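Local coordinates for designed protein (Trypanosoma brucei, PDB 6IEV) that adopts a thioredoxin-like fold as a designed protein, its stability at high temperature probably depending on the hydrophobicity of partly buried side chains, at residues R39-P48 / P68-S78. Residues are numbered along the deposited sequence; the frame is centred on the assembly and turned at random.
Sequences RISVIVFTLP and PDVDTYSVDTS
A bend at chi3 (68°) turns the guanidinium of R39 toward P68 and D71, while D71, with CG beside its backbone N (chi1 -59°), brings its carboxylate to meet it. The two groups join side-on in a salt bridge: NE of R39 lies 2.7 Å from OD2 of D71 on its syn side, and NH2 of R39 reaches OD1 of D71 from above the carboxylate plane. Both oxygens stay close to the guanidinium plane. NH2 of R39 also donates to P68 O, on a lone pair of that carbonyl, and the backbone of D69 packs against one guanidinium face. From here the parallel strands 40-46 and 70-76 run in register, with V42 N to D71 O at 2.7 Å and V44 N to Y73 O at 2.8 Å among their ladder bonds. On one face CB of S41 meets the Y73 ring edge 3.8 Å from CE2. Farther along, I43 and V75 lie side by side, CG2 to CG2 at 3.7 Å, and the F45 ring brings CD2 to 3.9 Å from CB of V75. Helix 28-35 packs on this face through S41, I43, Y73 and V75. The other face carries V42, V70, V44 and T72, the last two touching L60 of helix 53-66. This helix completes the beta-alpha-beta unit within the thioredoxin fold. At the C-terminal ends T77 N donates to T46 O, 2.9 Å away, and OD1 of D76 accepts from S78 N, closing an Asx turn, and also from S78 OG, on the same face of its carboxylate plane. The ladder satisfies the backbone groups facing across the pair, while at the N-terminal end two nearly straight salt-bridge bonds hold the R39 guanidinium and a more bent third, to P68 O, adds to the grip.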
# COMPACT_ATOMS: atom_id res chain seq x y z
N ARG A 39 -13.51 0.24 -14.13
CA ARG A 39 -12.30 0.27 -13.33
C ARG A 39 -11.19 1.01 -14.07
O ARG A 39 -11.25 1.26 -15.27
CB ARG A 39 -11.84 -1.14 -12.99
CG ARG A 39 -12.84 -1.90 -12.12
CD ARG A 39 -12.67 -3.42 -12.26
NE ARG A 39 -11.41 -3.91 -11.70
CZ ARG A 39 -11.19 -4.11 -10.41
NH1 ARG A 39 -12.15 -3.87 -9.52
NH2 ARG A 39 -10.01 -4.56 -10.00
N ILE A 40 -10.18 1.41 -13.31
CA ILE A 40 -9.00 2.05 -13.86
C ILE A 40 -8.03 0.97 -14.30
O ILE A 40 -7.71 0.04 -13.54
CB ILE A 40 -8.36 3.00 -12.83
CG1 ILE A 40 -9.27 4.21 -12.61
CG2 ILE A 40 -6.96 3.41 -13.25
CD1 ILE A 40 -8.59 5.33 -11.87
N SER A 41 -7.59 1.06 -15.55
CA SER A 41 -6.61 0.16 -16.12
C SER A 41 -5.27 0.87 -16.28
O SER A 41 -5.21 2.01 -16.75
CB SER A 41 -7.09 -0.36 -17.49
OG SER A 41 -8.50 -0.54 -17.51
N VAL A 42 -4.19 0.18 -15.94
CA VAL A 42 -2.84 0.67 -16.17
C VAL A 42 -2.13 -0.29 -17.13
O VAL A 42 -2.01 -1.48 -16.84
CB VAL A 42 -2.04 0.77 -14.87
CG1 VAL A 42 -0.65 1.29 -15.17
CG2 VAL A 42 -2.79 1.63 -13.83
N ILE A 43 -1.65 0.23 -18.25
CA ILE A 43 -1.06 -0.59 -19.30
C ILE A 43 0.38 -0.15 -19.51
O ILE A 43 0.63 1.04 -19.73
CB ILE A 43 -1.83 -0.50 -20.63
CG1 ILE A 43 -3.33 -0.61 -20.37
CG2 ILE A 43 -1.35 -1.56 -21.61
CD1 ILE A 43 -4.13 0.29 -21.30
N VAL A 44 1.30 -1.08 -19.43
CA VAL A 44 2.69 -0.82 -19.76
C VAL A 44 2.95 -1.38 -21.16
O VAL A 44 2.63 -2.55 -21.44
CB VAL A 44 3.65 -1.41 -18.71
CG1 VAL A 44 3.63 -2.92 -18.71
CG2 VAL A 44 5.05 -0.91 -18.96
N PHE A 45 3.47 -0.53 -22.04
CA PHE A 45 3.89 -0.93 -23.38
C PHE A 45 5.41 -1.07 -23.37
O PHE A 45 6.11 -0.07 -23.21
CB PHE A 45 3.48 0.12 -24.42
CG PHE A 45 2.00 0.23 -24.62
CD1 PHE A 45 1.21 0.96 -23.74
CD2 PHE A 45 1.39 -0.41 -25.70
CE1 PHE A 45 -0.17 1.06 -23.93
CE2 PHE A 45 0.03 -0.32 -25.90
CZ PHE A 45 -0.76 0.41 -25.01
N THR A 46 5.91 -2.28 -23.61
CA THR A 46 7.33 -2.57 -23.47
C THR A 46 7.86 -3.32 -24.68
O THR A 46 7.11 -3.69 -25.59
CB THR A 46 7.65 -3.41 -22.22
OG1 THR A 46 7.00 -4.69 -22.34
CG2 THR A 46 7.20 -2.72 -20.98
N LEU A 47 9.17 -3.53 -24.66
CA LEU A 47 9.95 -4.40 -25.53
C LEU A 47 10.40 -5.63 -24.76
O LEU A 47 10.41 -5.62 -23.52
CB LEU A 47 11.14 -3.64 -26.12
CG LEU A 47 10.61 -2.88 -27.32
CD1 LEU A 47 11.70 -2.12 -28.06
CD2 LEU A 47 9.84 -3.82 -28.27
N PRO A 48 10.77 -6.74 -25.44
CA PRO A 48 10.85 -8.03 -24.75
C PRO A 48 11.77 -8.03 -23.53
O PRO A 48 11.27 -8.21 -22.41
CB PRO A 48 11.39 -8.98 -25.83
CG PRO A 48 11.99 -8.08 -26.87
CD PRO A 48 11.11 -6.88 -26.87
N PRO A 68 -7.01 -1.52 -5.10
CA PRO A 68 -8.05 -2.54 -5.25
C PRO A 68 -8.74 -2.46 -6.59
O PRO A 68 -8.95 -3.48 -7.26
CB PRO A 68 -9.01 -2.22 -4.09
CG PRO A 68 -8.81 -0.72 -3.81
CD PRO A 68 -7.51 -0.29 -4.47
N ASP A 69 -9.15 -1.25 -6.97
CA ASP A 69 -9.95 -1.03 -8.16
C ASP A 69 -9.10 -0.75 -9.40
O ASP A 69 -9.59 -0.12 -10.35
CB ASP A 69 -10.93 0.12 -7.91
CG ASP A 69 -11.95 -0.21 -6.84
OD1 ASP A 69 -11.59 -0.22 -5.64
OD2 ASP A 69 -13.12 -0.48 -7.21
N VAL A 70 -7.86 -1.22 -9.42
CA VAL A 70 -6.93 -0.92 -10.50
C VAL A 70 -6.49 -2.24 -11.12
O VAL A 70 -6.08 -3.16 -10.40
CB VAL A 70 -5.73 -0.09 -10.00
CG1 VAL A 70 -4.55 -0.26 -10.92
CG2 VAL A 70 -6.14 1.37 -9.93
N ASP A 71 -6.60 -2.35 -12.44
CA ASP A 71 -6.07 -3.50 -13.16
C ASP A 71 -4.85 -3.08 -13.96
O ASP A 71 -4.80 -1.98 -14.51
CB ASP A 71 -7.14 -4.12 -14.07
CG ASP A 71 -8.39 -4.58 -13.28
OD1 ASP A 71 -8.25 -5.34 -12.28
OD2 ASP A 71 -9.52 -4.18 -13.66
N THR A 72 -3.85 -3.95 -13.99
CA THR A 72 -2.60 -3.66 -14.66
C THR A 72 -2.41 -4.63 -15.82
O THR A 72 -2.73 -5.82 -15.70
CB THR A 72 -1.41 -3.73 -13.67
OG1 THR A 72 -1.26 -5.07 -13.15
CG2 THR A 72 -1.61 -2.75 -12.50
N TYR A 73 -1.86 -4.12 -16.92
CA TYR A 73 -1.69 -4.89 -18.14
C TYR A 73 -0.32 -4.60 -18.74
O TYR A 73 0.26 -3.53 -18.54
CB TYR A 73 -2.80 -4.57 -19.17
CG TYR A 73 -4.20 -4.82 -18.63
CD1 TYR A 73 -4.77 -6.10 -18.67
CD2 TYR A 73 -4.96 -3.78 -18.09
CE1 TYR A 73 -6.04 -6.34 -18.19
CE2 TYR A 73 -6.24 -4.02 -17.60
CZ TYR A 73 -6.78 -5.30 -17.66
OH TYR A 73 -8.05 -5.53 -17.19
N SER A 74 0.17 -5.59 -19.49
CA SER A 74 1.46 -5.54 -20.17
C SER A 74 1.26 -5.83 -21.65
O SER A 74 0.65 -6.83 -22.02
CB SER A 74 2.40 -6.59 -19.56
OG SER A 74 3.73 -6.36 -19.99
N VAL A 75 1.83 -4.99 -22.51
CA VAL A 75 1.70 -5.19 -23.95
C VAL A 75 3.09 -5.19 -24.57
O VAL A 75 3.78 -4.17 -24.54
CB VAL A 75 0.81 -4.11 -24.59
CG1 VAL A 75 0.86 -4.26 -26.14
CG2 VAL A 75 -0.61 -4.23 -24.05
N ASP A 76 3.49 -6.32 -25.13
CA ASP A 76 4.77 -6.37 -25.83
C ASP A 76 4.59 -5.79 -27.23
O ASP A 76 4.01 -6.44 -28.10
CB ASP A 76 5.29 -7.81 -25.86
CG ASP A 76 6.50 -8.00 -26.79
OD1 ASP A 76 7.05 -7.01 -27.35
OD2 ASP A 76 6.89 -9.16 -26.99
N THR A 77 5.13 -4.58 -27.47
CA THR A 77 4.90 -3.93 -28.76
C THR A 77 5.56 -4.67 -29.92
O THR A 77 5.14 -4.48 -31.06
CB THR A 77 5.41 -2.48 -28.78
OG1 THR A 77 6.83 -2.46 -28.65
CG2 THR A 77 4.76 -1.68 -27.69
N SER A 78 6.58 -5.50 -29.66
CA SER A 78 7.26 -6.15 -30.79
C SER A 78 6.39 -7.24 -31.40
O SER A 78 6.65 -7.64 -32.54
CB SER A 78 8.60 -6.74 -30.36
OG SER A 78 8.42 -8.00 -29.75